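Local coordinates for protein LST4 (Kluyveromyces lactis, PDB 4ZY8) that probably takes part in amino acid uptake and in protein trafficking from the Golgi to the plasma membrane, and is represented by its longin domain, at residues Val80-Ile85 with Pro115-Phe120; Cys100-Asp105 with Lys162-Leu167; Asn126-Tyr131 with Ala153-Thr158. All coordinates share one frame; numbering follows the deposited sequence.

Interaction 1. Residues Val80-Ile85 with Pro115-Phe120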
ATOM      1  N   VAL A  80      -0.350  -6.863 -11.134  1.00 45.28           N
ATOM      2  CA  VAL A  80      -0.217  -7.466  -9.821  1.00 40.21           C
ATOM      3  C   VAL A  80      -0.344  -6.371  -8.771  1.00 39.07           C
ATOM      4  O   VAL A  80       0.201  -5.291  -8.942  1.00 35.76           O
ATOM      5  CB  VAL A  80       1.129  -8.225  -9.696  1.00 41.20           C
ATOM      6  CG1 VAL A  80       1.718  -8.073  -8.328  1.00 44.36           C
ATOM      7  CG2 VAL A  80       0.933  -9.686 -10.049  1.00 44.01           C
ATOM      8  N   LEU A  81      -1.115  -6.636  -7.721  1.00 35.71           N
ATOM      9  CA  LEU A  81      -1.329  -5.679  -6.642  1.00 40.17           C
ATOM     10  C   LEU A  81      -0.716  -6.203  -5.351  1.00 38.08           C
ATOM     11  O   LEU A  81      -1.096  -7.285  -4.895  1.00 36.12           O
ATOM     12  CB  LEU A  81      -2.834  -5.407  -6.461  1.00 40.90           C
ATOM     13  CG  LEU A  81      -3.315  -4.467  -5.348  1.00 46.47           C
ATOM     14  CD1 LEU A  81      -2.964  -3.024  -5.668  1.00 41.54           C
ATOM     15  CD2 LEU A  81      -4.831  -4.594  -5.137  1.00 45.44           C
ATOM     16  N   PHE A  82       0.255  -5.487  -4.778  1.00 31.09           N
ATOM     17  CA  PHE A  82       0.757  -5.906  -3.476  1.00 33.44           C
ATOM     18  C   PHE A  82       0.443  -4.872  -2.402  1.00 33.23           C
ATOM     19  O   PHE A  82       0.620  -3.670  -2.593  1.00 31.28           O
ATOM     20  CB  PHE A  82       2.258  -6.261  -3.514  1.00 29.03           C
ATOM     21  CG  PHE A  82       3.195  -5.141  -3.948  1.00 31.59           C
ATOM     22  CD1 PHE A  82       3.903  -4.407  -3.006  1.00 30.22           C
ATOM     23  CD2 PHE A  82       3.425  -4.879  -5.288  1.00 33.78           C
ATOM     24  CE1 PHE A  82       4.804  -3.406  -3.393  1.00 28.82           C
ATOM     25  CE2 PHE A  82       4.327  -3.883  -5.693  1.00 28.80           C
ATOM     26  CZ  PHE A  82       5.018  -3.152  -4.739  1.00 26.75           C
ATOM     27  N   THR A  83      -0.057  -5.374  -1.282  1.00 28.61           N
ATOM     28  CA  THR A  83      -0.628  -4.544  -0.230  1.00 33.87           C
ATOM     29  C   THR A  83      -0.064  -4.854   1.152  1.00 32.51           C
ATOM     30  O   THR A  83      -0.085  -5.996   1.592  1.00 39.05           O
ATOM     31  CB  THR A  83      -2.174  -4.738  -0.156  1.00 36.47           C
ATOM     32  OG1 THR A  83      -2.773  -4.288  -1.367  1.00 36.91           O
ATOM     33  CG2 THR A  83      -2.776  -3.946   1.015  1.00 39.31           C
ATOM     34  N   ARG A  84       0.398  -3.823   1.841  1.00 32.81           N
ATOM     35  CA  ARG A  84       0.695  -3.903   3.266  1.00 30.49           C
ATOM     36  C   ARG A  84      -0.488  -3.325   4.022  1.00 34.30           C
ATOM     37  O   ARG A  84      -0.832  -2.156   3.836  1.00 29.66           O
ATOM     38  CB  ARG A  84       1.973  -3.129   3.600  1.00 27.93           C
ATOM     39  CG  ARG A  84       2.170  -2.757   5.088  1.00 35.70           C
ATOM     40  CD  ARG A  84       2.427  -3.977   5.989  1.00 35.16           C
ATOM     41  NE  ARG A  84       3.543  -4.814   5.508  1.00 28.56           N
ATOM     42  CZ  ARG A  84       4.807  -4.749   5.921  1.00 29.32           C
ATOM     43  NH1 ARG A  84       5.186  -3.867   6.846  1.00 29.66           N
ATOM     44  NH2 ARG A  84       5.699  -5.584   5.396  1.00 29.17           N
ATOM     45  N   ILE A  85      -1.104  -4.112   4.893  1.00 31.31           N
ATOM     46  CA  ILE A  85      -2.243  -3.591   5.629  1.00 30.90           C
ATOM     47  C   ILE A  85      -1.935  -3.757   7.123  1.00 32.39           C
ATOM     48  O   ILE A  85      -1.363  -4.751   7.527  1.00 35.27           O
ATOM     49  CB  ILE A  85      -3.558  -4.291   5.177  1.00 39.85           C
ATOM     50  CG1 ILE A  85      -4.797  -3.607   5.735  1.00 46.22           C
ATOM     51  CG2 ILE A  85      -3.541  -5.793   5.447  1.00 41.35           C
ATOM     52  CD1 ILE A  85      -6.040  -3.988   4.954  1.00 47.42           C
ATOM     53  N   PRO A 115      12.111 -10.029   0.467  1.00 37.39           N
ATOM     54  CA  PRO A 115      12.651  -9.594   1.766  1.00 32.93           C
ATOM     55  C   PRO A 115      13.095  -8.124   1.751  1.00 28.66           C
ATOM     56  O   PRO A 115      13.043  -7.467   2.780  1.00 27.53           O
ATOM     57  CB  PRO A 115      13.856 -10.514   1.979  1.00 40.03           C
ATOM     58  CG  PRO A 115      13.546 -11.716   1.157  1.00 42.31           C
ATOM     59  CD  PRO A 115      12.838 -11.198  -0.055  1.00 32.39           C
ATOM     60  N   HIS A 116      13.557  -7.628   0.611  1.00 27.93           N
ATOM     61  CA  HIS A 116      13.901  -6.205   0.520  1.00 29.32           C
ATOM     62  C   HIS A 116      12.650  -5.329   0.555  1.00 23.80           C
ATOM     63  O   HIS A 116      12.583  -4.382   1.316  1.00 27.53           O
ATOM     64  CB  HIS A 116      14.694  -5.907  -0.750  1.00 29.14           C
ATOM     65  CG  HIS A 116      16.071  -6.515  -0.762  1.00 35.19           C
ATOM     66  ND1 HIS A 116      16.351  -7.691  -1.437  1.00 33.99           N
ATOM     67  CD2 HIS A 116      17.227  -6.103  -0.219  1.00 29.97           C
ATOM     68  CE1 HIS A 116      17.637  -7.972  -1.282  1.00 35.68           C
ATOM     69  NE2 HIS A 116      18.195  -7.025  -0.558  1.00 38.53           N
ATOM     70  N   ILE A 117      11.664  -5.685  -0.252  1.00 24.79           N
ATOM     71  CA  ILE A 117      10.443  -4.898  -0.372  1.00 27.98           C
ATOM     72  C   ILE A 117       9.718  -4.843   0.977  1.00 26.98           C
ATOM     73  O   ILE A 117       9.365  -3.772   1.445  1.00 28.10           O
ATOM     74  CB  ILE A 117       9.485  -5.483  -1.430  1.00 29.11           C
ATOM     75  CG1 ILE A 117      10.207  -5.720  -2.774  1.00 36.21           C
ATOM     76  CG2 ILE A 117       8.217  -4.624  -1.562  1.00 30.53           C
ATOM     77  CD1 ILE A 117      10.982  -4.558  -3.265  1.00 28.41           C
ATOM     78  N   SER A 118       9.576  -6.000   1.622  1.00 26.97           N
ATOM     79  CA  SER A 118       8.906  -6.103   2.922  1.00 29.70           C
ATOM     80  C   SER A 118       9.556  -5.230   3.977  1.00 29.27           C
ATOM     81  O   SER A 118       8.886  -4.566   4.774  1.00 30.28           O
ATOM     82  CB  SER A 118       8.907  -7.556   3.403  1.00 32.27           C
ATOM     83  OG  SER A 118       8.349  -7.623   4.690  1.00 39.64           O
ATOM     84  N   SER A 119      10.878  -5.203   3.971  1.00 25.78           N
ATOM     85  CA  SER A 119      11.586  -4.319   4.890  1.00 27.17           C
ATOM     86  C   SER A 119      11.342  -2.808   4.567  1.00 24.77           C
ATOM     87  O   SER A 119      11.219  -1.981   5.472  1.00 26.47           O
ATOM     88  CB  SER A 119      13.077  -4.663   4.882  1.00 29.54           C
ATOM     89  OG  SER A 119      13.801  -3.767   5.698  1.00 38.35           O
ATOM     90  N   PHE A 120      11.281  -2.440   3.293  1.00 27.47           N
ATOM     91  CA  PHE A 120      10.968  -1.050   2.935  1.00 29.42           C
ATOM     92  C   PHE A 120       9.506  -0.694   3.296  1.00 26.40           C
ATOM     93  O   PHE A 120       9.209   0.427   3.674  1.00 26.64           O
ATOM     94  CB  PHE A 120      11.203  -0.806   1.447  1.00 24.00           C
ATOM     95  CG  PHE A 120      12.658  -0.839   1.041  1.00 27.21           C
ATOM     96  CD1 PHE A 120      13.624  -0.250   1.825  1.00 32.11           C
ATOM     97  CD2 PHE A 120      13.048  -1.450  -0.141  1.00 30.44           C
ATOM     98  CE1 PHE A 120      14.963  -0.266   1.438  1.00 40.41           C
ATOM     99  CE2 PHE A 120      14.403  -1.476  -0.527  1.00 33.99           C
ATOM    100  CZ  PHE A 120      15.342  -0.885   0.258  1.00 30.14           C
TER

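Interaction 2. Residues Cys100-Asp105 with Lys162-Leu167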
ATOM      1  N   CYS A 100       0.167  -1.258  -4.007  1.00 29.07           N
ATOM      2  CA  CYS A 100       0.865  -0.877  -5.212  1.00 28.67           C
ATOM      3  C   CYS A 100       0.501  -1.781  -6.386  1.00 32.82           C
ATOM      4  O   CYS A 100       0.506  -3.003  -6.251  1.00 37.13           O
ATOM      5  CB  CYS A 100       2.377  -0.897  -4.966  1.00 36.95           C
ATOM      6  SG  CYS A 100       3.369  -0.248  -6.355  1.00 38.67           S
ATOM      7  N   CYS A 101       0.160  -1.172  -7.523  1.00 36.40           N
ATOM      8  CA  CYS A 101      -0.080  -1.918  -8.762  1.00 35.99           C
ATOM      9  C   CYS A 101       1.156  -1.876  -9.649  1.00 39.00           C
ATOM     10  O   CYS A 101       1.710  -0.808  -9.881  1.00 37.27           O
ATOM     11  CB  CYS A 101      -1.267  -1.346  -9.548  1.00 38.51           C
ATOM     12  SG  CYS A 101      -2.765  -1.062  -8.603  1.00 47.23           S
ATOM     13  N   VAL A 102       1.551  -3.016 -10.167  1.00 38.16           N
ATOM     14  CA  VAL A 102       2.568  -3.118 -11.185  1.00 41.42           C
ATOM     15  C   VAL A 102       2.152  -4.149 -12.234  1.00 41.37           C
ATOM     16  O   VAL A 102       1.256  -4.913 -12.020  1.00 36.91           O
ATOM     17  CB  VAL A 102       3.940  -3.518 -10.605  1.00 38.17           C
ATOM     18  CG1 VAL A 102       4.532  -2.403  -9.788  1.00 33.90           C
ATOM     19  CG2 VAL A 102       3.841  -4.778  -9.779  1.00 32.69           C
ATOM     20  N   THR A 103       2.841  -4.162 -13.358  1.00 37.39           N
ATOM     21  CA  THR A 103       2.620  -5.146 -14.408  1.00 38.43           C
ATOM     22  C   THR A 103       2.834  -6.568 -13.889  1.00 45.44           C
ATOM     23  O   THR A 103       3.775  -6.808 -13.131  1.00 38.64           O
ATOM     24  CB  THR A 103       3.589  -4.904 -15.574  1.00 46.91           C
ATOM     25  OG1 THR A 103       3.516  -3.528 -15.977  1.00 52.01           O
ATOM     26  CG2 THR A 103       3.253  -5.813 -16.738  1.00 53.27           C
ATOM     27  N   ASP A 104       1.984  -7.482 -14.292  1.00 43.92           N
ATOM     28  CA  ASP A 104       2.053  -8.807 -13.759  1.00 47.06           C
ATOM     29  C   ASP A 104       3.347  -9.543 -14.074  1.00 50.65           C
ATOM     30  O   ASP A 104       3.657 -10.513 -13.450  1.00 50.52           O
ATOM     31  CB  ASP A 104       0.823  -9.621 -14.126  1.00 52.07           C
ATOM     32  CG  ASP A 104       0.680  -9.834 -15.596  1.00 61.24           C
ATOM     33  OD1 ASP A 104       1.596  -9.537 -16.353  1.00 58.79           O
ATOM     34  OD2 ASP A 104      -0.361 -10.318 -16.003  1.00 61.77           O
ATOM     35  N   ASP A 105       4.132  -9.036 -15.004  1.00 50.12           N
ATOM     36  CA  ASP A 105       5.385  -9.694 -15.296  1.00 49.50           C
ATOM     37  C   ASP A 105       6.546  -9.273 -14.426  1.00 48.05           C
ATOM     38  O   ASP A 105       7.644  -9.722 -14.613  1.00 45.77           O
ATOM     39  CB  ASP A 105       5.742  -9.604 -16.767  1.00 58.67           C
ATOM     40  CG  ASP A 105       5.824  -8.225 -17.258  1.00 63.67           C
ATOM     41  OD1 ASP A 105       5.907  -7.306 -16.452  1.00 68.40           O
ATOM     42  OD2 ASP A 105       5.816  -8.053 -18.478  1.00 73.86           O
ATOM     43  N   LYS A 162      13.318   3.466  -3.987  1.00 28.10           N
ATOM     44  CA  LYS A 162      13.778   2.182  -3.522  1.00 25.77           C
ATOM     45  C   LYS A 162      12.997   0.994  -4.015  1.00 31.62           C
ATOM     46  O   LYS A 162      13.543   0.118  -4.594  1.00 35.38           O
ATOM     47  CB  LYS A 162      13.822   2.159  -2.024  1.00 29.50           C
ATOM     48  CG  LYS A 162      14.823   3.113  -1.442  1.00 30.77           C
ATOM     49  CD  LYS A 162      14.387   3.503  -0.073  1.00 35.74           C
ATOM     50  N   ILE A 163      11.718   0.961  -3.785  1.00 25.70           N
ATOM     51  CA  ILE A 163      10.976  -0.224  -4.153  1.00 25.36           C
ATOM     52  C   ILE A 163      10.855  -0.429  -5.674  1.00 31.89           C
ATOM     53  O   ILE A 163      11.247  -1.477  -6.202  1.00 29.59           O
ATOM     54  CB  ILE A 163       9.569  -0.180  -3.526  1.00 25.11           C
ATOM     55  CG1 ILE A 163       9.697  -0.217  -1.993  1.00 23.23           C
ATOM     56  CG2 ILE A 163       8.701  -1.315  -4.105  1.00 27.17           C
ATOM     57  CD1 ILE A 163       8.397   0.029  -1.235  1.00 32.02           C
ATOM     58  N   ILE A 164      10.330   0.570  -6.382  1.00 25.32           N
ATOM     59  CA  ILE A 164      10.037   0.390  -7.796  1.00 26.12           C
ATOM     60  C   ILE A 164      11.321   0.186  -8.613  1.00 31.13           C
ATOM     61  O   ILE A 164      11.343  -0.698  -9.471  1.00 31.47           O
ATOM     62  CB  ILE A 164       9.188   1.581  -8.370  1.00 29.64           C
ATOM     63  CG1 ILE A 164       7.826   1.694  -7.646  1.00 29.22           C
ATOM     64  CG2 ILE A 164       8.990   1.433  -9.842  1.00 26.34           C
ATOM     65  CD1 ILE A 164       6.968   0.397  -7.643  1.00 29.10           C
ATOM     66  N   PRO A 165      12.406   0.939  -8.318  1.00 27.57           N
ATOM     67  CA  PRO A 165      13.657   0.655  -9.049  1.00 33.65           C
ATOM     68  C   PRO A 165      14.145  -0.789  -8.953  1.00 35.93           C
ATOM     69  O   PRO A 165      14.687  -1.303  -9.936  1.00 34.28           O
ATOM     70  CB  PRO A 165      14.673   1.604  -8.393  1.00 30.80           C
ATOM     71  CG  PRO A 165      13.843   2.787  -7.972  1.00 31.19           C
ATOM     72  CD  PRO A 165      12.527   2.170  -7.504  1.00 30.39           C
ATOM     73  N   LEU A 166      13.963  -1.419  -7.797  1.00 30.32           N
ATOM     74  CA  LEU A 166      14.361  -2.818  -7.607  1.00 37.56           C
ATOM     75  C   LEU A 166      13.547  -3.781  -8.467  1.00 38.70           C
ATOM     76  O   LEU A 166      14.000  -4.869  -8.804  1.00 44.18           O
ATOM     77  CB  LEU A 166      14.200  -3.228  -6.146  1.00 37.61           C
ATOM     78  CG  LEU A 166      15.155  -2.630  -5.119  1.00 41.83           C
ATOM     79  CD1 LEU A 166      14.937  -3.320  -3.779  1.00 41.93           C
ATOM     80  CD2 LEU A 166      16.599  -2.701  -5.558  1.00 37.99           C
ATOM     81  N   LEU A 167      12.328  -3.380  -8.803  1.00 39.46           N
ATOM     82  CA  LEU A 167      11.442  -4.215  -9.598  1.00 44.24           C
ATOM     83  C   LEU A 167      11.585  -3.835 -11.063  1.00 46.68           C
ATOM     84  O   LEU A 167      10.826  -4.291 -11.909  1.00 47.19           O
ATOM     85  CB  LEU A 167      10.005  -4.035  -9.138  1.00 40.59           C
ATOM     86  CG  LEU A 167       9.772  -4.204  -7.641  1.00 38.55           C
ATOM     87  CD1 LEU A 167       8.293  -3.932  -7.351  1.00 41.08           C
ATOM     88  CD2 LEU A 167      10.205  -5.581  -7.151  1.00 39.67           C
TER

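Interaction 3. Residues Asn126-Tyr131 with Ala153-Thr158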
ATOM      1  N   ASN A 126       5.993   2.327   9.596  1.00 25.36           N
ATOM      2  CA  ASN A 126       6.474   3.165  10.717  1.00 28.23           C
ATOM      3  C   ASN A 126       6.220   4.653  10.505  1.00 29.06           C
ATOM      4  O   ASN A 126       5.935   5.388  11.448  1.00 25.86           O
ATOM      5  CB  ASN A 126       8.006   3.052  10.936  1.00 26.55           C
ATOM      6  CG  ASN A 126       8.441   1.682  11.420  1.00 34.73           C
ATOM      7  OD1 ASN A 126       7.647   0.931  11.988  1.00 34.22           O
ATOM      8  ND2 ASN A 126       9.738   1.378  11.248  1.00 33.50           N
ATOM      9  N   THR A 127       6.381   5.100   9.261  1.00 23.48           N
ATOM     10  CA  THR A 127       6.287   6.529   8.953  1.00 28.53           C
ATOM     11  C   THR A 127       4.852   7.056   9.125  1.00 29.11           C
ATOM     12  O   THR A 127       4.614   8.109   9.745  1.00 28.81           O
ATOM     13  CB  THR A 127       6.798   6.801   7.530  1.00 30.22           C
ATOM     14  OG1 THR A 127       8.195   6.479   7.464  1.00 26.84           O
ATOM     15  CG2 THR A 127       6.617   8.286   7.154  1.00 32.47           C
ATOM     16  N   LEU A 128       3.906   6.313   8.581  1.00 25.12           N
ATOM     17  CA  LEU A 128       2.495   6.679   8.678  1.00 29.83           C
ATOM     18  C   LEU A 128       2.009   6.591  10.137  1.00 33.01           C
ATOM     19  O   LEU A 128       1.212   7.416  10.585  1.00 28.39           O
ATOM     20  CB  LEU A 128       1.656   5.798   7.768  1.00 25.12           C
ATOM     21  CG  LEU A 128       1.925   5.953   6.263  1.00 26.95           C
ATOM     22  CD1 LEU A 128       1.024   5.043   5.433  1.00 25.99           C
ATOM     23  CD2 LEU A 128       1.821   7.410   5.777  1.00 31.01           C
ATOM     24  N   LEU A 129       2.493   5.591  10.880  1.00 33.42           N
ATOM     25  CA  LEU A 129       2.123   5.468  12.292  1.00 34.06           C
ATOM     26  C   LEU A 129       2.635   6.638  13.122  1.00 33.18           C
ATOM     27  O   LEU A 129       1.948   7.110  14.019  1.00 38.18           O
ATOM     28  CB  LEU A 129       2.640   4.146  12.887  1.00 30.83           C
ATOM     29  CG  LEU A 129       1.913   2.901  12.368  1.00 32.04           C
ATOM     30  CD1 LEU A 129       2.541   1.608  12.928  1.00 37.91           C
ATOM     31  CD2 LEU A 129       0.419   3.000  12.714  1.00 32.98           C
ATOM     32  N   LYS A 130       3.824   7.127  12.803  1.00 28.54           N
ATOM     33  CA  LYS A 130       4.377   8.285  13.498  1.00 35.62           C
ATOM     34  C   LYS A 130       3.578   9.559  13.242  1.00 39.47           C
ATOM     35  O   LYS A 130       3.510  10.434  14.116  1.00 34.40           O
ATOM     36  CB  LYS A 130       5.845   8.490  13.122  1.00 28.28           C
ATOM     37  CG  LYS A 130       6.764   7.507  13.820  1.00 36.44           C
ATOM     38  CD  LYS A 130       6.934   7.904  15.283  1.00 37.23           C
ATOM     39  CE  LYS A 130       7.860   6.952  16.019  1.00 37.69           C
ATOM     40  NZ  LYS A 130       7.655   7.050  17.500  1.00 38.99           N
ATOM     41  N   TYR A 131       3.016   9.694  12.049  1.00 34.66           N
ATOM     42  CA  TYR A 131       2.126  10.791  11.738  1.00 39.60           C
ATOM     43  C   TYR A 131       0.942  10.767  12.670  1.00 41.03           C
ATOM     44  O   TYR A 131       0.556  11.769  13.193  1.00 40.23           O
ATOM     45  CB  TYR A 131       1.645  10.769  10.286  1.00 36.55           C
ATOM     46  CG  TYR A 131       0.551  11.770  10.037  1.00 41.18           C
ATOM     47  CD1 TYR A 131       0.836  13.045   9.637  1.00 49.14           C
ATOM     48  CD2 TYR A 131      -0.749  11.458  10.310  1.00 44.46           C
ATOM     49  CE1 TYR A 131      -0.161  13.966   9.455  1.00 51.33           C
ATOM     50  CE2 TYR A 131      -1.742  12.358  10.124  1.00 49.63           C
ATOM     51  CZ  TYR A 131      -1.438  13.611   9.700  1.00 53.04           C
ATOM     52  OH  TYR A 131      -2.420  14.498   9.523  1.00 51.09           O
ATOM     53  N   ALA A 153       4.590  12.026   1.827  1.00 32.46           N
ATOM     54  CA  ALA A 153       5.556  12.221   0.763  1.00 30.44           C
ATOM     55  C   ALA A 153       6.750  11.268   0.919  1.00 34.16           C
ATOM     56  O   ALA A 153       7.278  10.766  -0.079  1.00 30.94           O
ATOM     57  CB  ALA A 153       6.044  13.660   0.733  1.00 37.63           C
ATOM     58  N   ALA A 154       7.182  11.029   2.157  1.00 31.26           N
ATOM     59  CA  ALA A 154       8.301  10.117   2.403  1.00 31.20           C
ATOM     60  C   ALA A 154       7.976   8.696   1.905  1.00 29.09           C
ATOM     61  O   ALA A 154       8.853   8.009   1.367  1.00 30.62           O
ATOM     62  CB  ALA A 154       8.657  10.088   3.889  1.00 35.33           C
ATOM     63  N   VAL A 155       6.731   8.255   2.101  1.00 26.15           N
ATOM     64  CA  VAL A 155       6.312   6.945   1.597  1.00 29.91           C
ATOM     65  C   VAL A 155       6.350   6.875   0.061  1.00 32.37           C
ATOM     66  O   VAL A 155       6.824   5.888  -0.523  1.00 23.56           O
ATOM     67  CB  VAL A 155       4.924   6.567   2.100  1.00 27.74           C
ATOM     68  CG1 VAL A 155       4.459   5.261   1.424  1.00 23.52           C
ATOM     69  CG2 VAL A 155       4.969   6.398   3.645  1.00 29.63           C
ATOM     70  N   LEU A 156       5.840   7.914  -0.591  1.00 30.32           N
ATOM     71  CA  LEU A 156       5.896   7.980  -2.054  1.00 27.59           C
ATOM     72  C   LEU A 156       7.345   7.917  -2.520  1.00 24.70           C
ATOM     73  O   LEU A 156       7.681   7.239  -3.494  1.00 27.08           O
ATOM     74  CB  LEU A 156       5.220   9.272  -2.569  1.00 29.12           C
ATOM     75  CG  LEU A 156       5.265   9.557  -4.075  1.00 35.15           C
ATOM     76  CD1 LEU A 156       4.716   8.385  -4.897  1.00 28.26           C
ATOM     77  CD2 LEU A 156       4.472  10.863  -4.387  1.00 31.21           C
ATOM     78  N   GLN A 157       8.194   8.627  -1.834  1.00 26.26           N
ATOM     79  CA  GLN A 157       9.569   8.667  -2.198  1.00 30.92           C
ATOM     80  C   GLN A 157      10.281   7.334  -2.015  1.00 28.81           C
ATOM     81  O   GLN A 157      11.074   6.953  -2.804  1.00 27.14           O
ATOM     82  CB  GLN A 157      10.278   9.775  -1.484  1.00 28.95           C
ATOM     83  CG  GLN A 157      11.640  10.040  -2.039  1.00 34.89           C
ATOM     84  CD  GLN A 157      12.373  11.116  -1.287  1.00 48.05           C
ATOM     85  OE1 GLN A 157      11.834  12.176  -1.039  1.00 53.73           O
ATOM     86  NE2 GLN A 157      13.591  10.842  -0.923  1.00 45.18           N
ATOM     87  N   THR A 158       9.933   6.610  -0.981  1.00 27.96           N
ATOM     88  CA  THR A 158      10.472   5.258  -0.795  1.00 25.60           C
ATOM     89  C   THR A 158      10.081   4.331  -1.946  1.00 24.62           C
ATOM     90  O   THR A 158      10.879   3.489  -2.359  1.00 29.86           O
ATOM     91  CB  THR A 158      10.028   4.663   0.574  1.00 26.38           C
ATOM     92  OG1 THR A 158      10.777   5.322   1.599  1.00 26.12           O
ATOM     93  CG2 THR A 158      10.367   3.186   0.670  1.00 30.82           C
TER

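Interaction 1. Residues Val80-Ile85 with Pro115-Phe120
Arg84 and Phe82 of strand 79-87 reach out to Ser118 and Ile117 of helix 114-134. This is strand-to-helix packing in the longin domain of a DENN-family protein, where helices lie on a five-stranded antiparallel sheet. The two strand residues are two apart, so both leave the same face of the sheet. The backbones stay well separated, with CA of Phe82 10.2 Å from CA of Ile117, narrowing to 8.5 Å between CA of Arg84 and CA of Ser118. Long side chains therefore bridge the gap.

The apolar part is one touch. CE1 of Phe82 lies 4.1 Å from CG2 of Ile117, and the two side chains cross at about a right angle. Phe159 of helix 150-166 also packs on this phenyl group, which is thus shared by two helices.

The polar part rests on Arg84. Its chain bends at chi2 (68°) and chi3 (53°) on the way to the helix. NE forms a salt bridge with Asp69, and NH1 forms salt bridges with Asp122 and Glu125. These carboxylates would compensate the charge of a buried guanidinium and limit its rotation. The bond to the helix backbone is weak by comparison: NH2 donates to O of Ser118 at 3.4 Å with a bent N-H...O angle of 136°. OG of Ser118 lies in the guanidinium plane, at its edge, 3.4 Å from NH2 of Arg84.

Interaction 2. Residues Cys100-Asp105 with Lys162-Leu167
Ile164 directs its CD1 methyl at two side chains of strand 95-103, Cys100 and Val102. The CB of Ile164 does not itself face the strand. Its CG1 lies anti to the carbonyl carbon (chi1 -61°), and the next torsion, chi2 -55°, folds CD1 over toward the sheet. One methyl group thus makes both close contacts. The CB atoms of Cys100 and Val102 both point at the helix. They are two residues apart and so leave the same side of the strand.

The thiol end of Cys100 comes closest. SG is 3.9 Å from CD1 of Ile164, an apolar contact. The branch CG1 of Val102 meets the same methyl at a longer 4.3 Å. The backbones are further apart, with 8.9 Å between CA of Val102 and CA of Ile164.

In the longin domain this joins the C-terminal part of helix 150-166 to the central strand of the antiparallel sheet. Phe11 touches both Cys100 and Ile164 and extends the apolar cluster. The helix is kinked here, because N of Pro165 has no bond to the turn before. Across the kink, N of Leu167 bonds to O of Ile164 at 2.9 Å. The CB of Leu167 points at the strand segment, and its side chain packs on Val106, just after that segment.

Interaction 3. Residues Asn126-Tyr131 with Ala153-Thr158
The helical segments Asn126-Tyr131 and Ala153-Thr158 run almost exactly antiparallel, with 175° between their axes. The axes come no closer than 10.0 Å. The backbones are nearest at Thr127 and Val155, whose CA atoms are 7.4 Å apart. Both helices are regular here, with bonds such as N of Thr158 to O of Ala154.

Val155 carries the contact on its side, through its CG2 branch. That methyl lies anti to the carbonyl carbon, while CG1 takes the place anti to the backbone N (chi1 174°). CG2 of Val155 meets the branched end of Leu128, 3.9 Å from CD2 and 4.0 Å from CG of that leucine. The two side chains cross at about a right angle. With chi2 of Leu128 at -179°, CD1 extends the chain, and CD2, the other branch, turns to Val155.

Thr127 adds its methyl to the same seam. Its CG2 is 4.3 Å from CG2 of Val155 and lies at a similar distance from CB of Ala154. The hydroxyl of Thr127 is hydrogen-bonded to O of Gln123, one turn back in its own helix, while the methyl meets Val155 and Ala154. On the sheet side, Ile15 of strand 12-17 touches both Leu128 and Val155. The arrangement is a pair of antiparallel neighbouring helices packed side by side on one face of the sheet, as in the longin domains of DENN-family proteins.

Of the parts that take part, strand 79-87 comes first along the chain from the N terminus and is followed by its sheet neighbour, strand 95-103. Helix 114-134 then closes interaction 1 against the earlier strand. Interaction 2 opens at 100-105, inside that loop, and closes at 162-167, beyond it, so the two contacts cross. Interaction 3 opens after interaction 1 has closed. It joins the two long helices and is nested inside the loop of interaction 2. Together the contacts tie two adjoining strands to two consecutive helices. Bonds between Val80 and Val102 and between Phe82 and Cys100 join interactions 1 and 2 through the sheet. Phe120 packs on Thr158, linking interaction 1 to interaction 3.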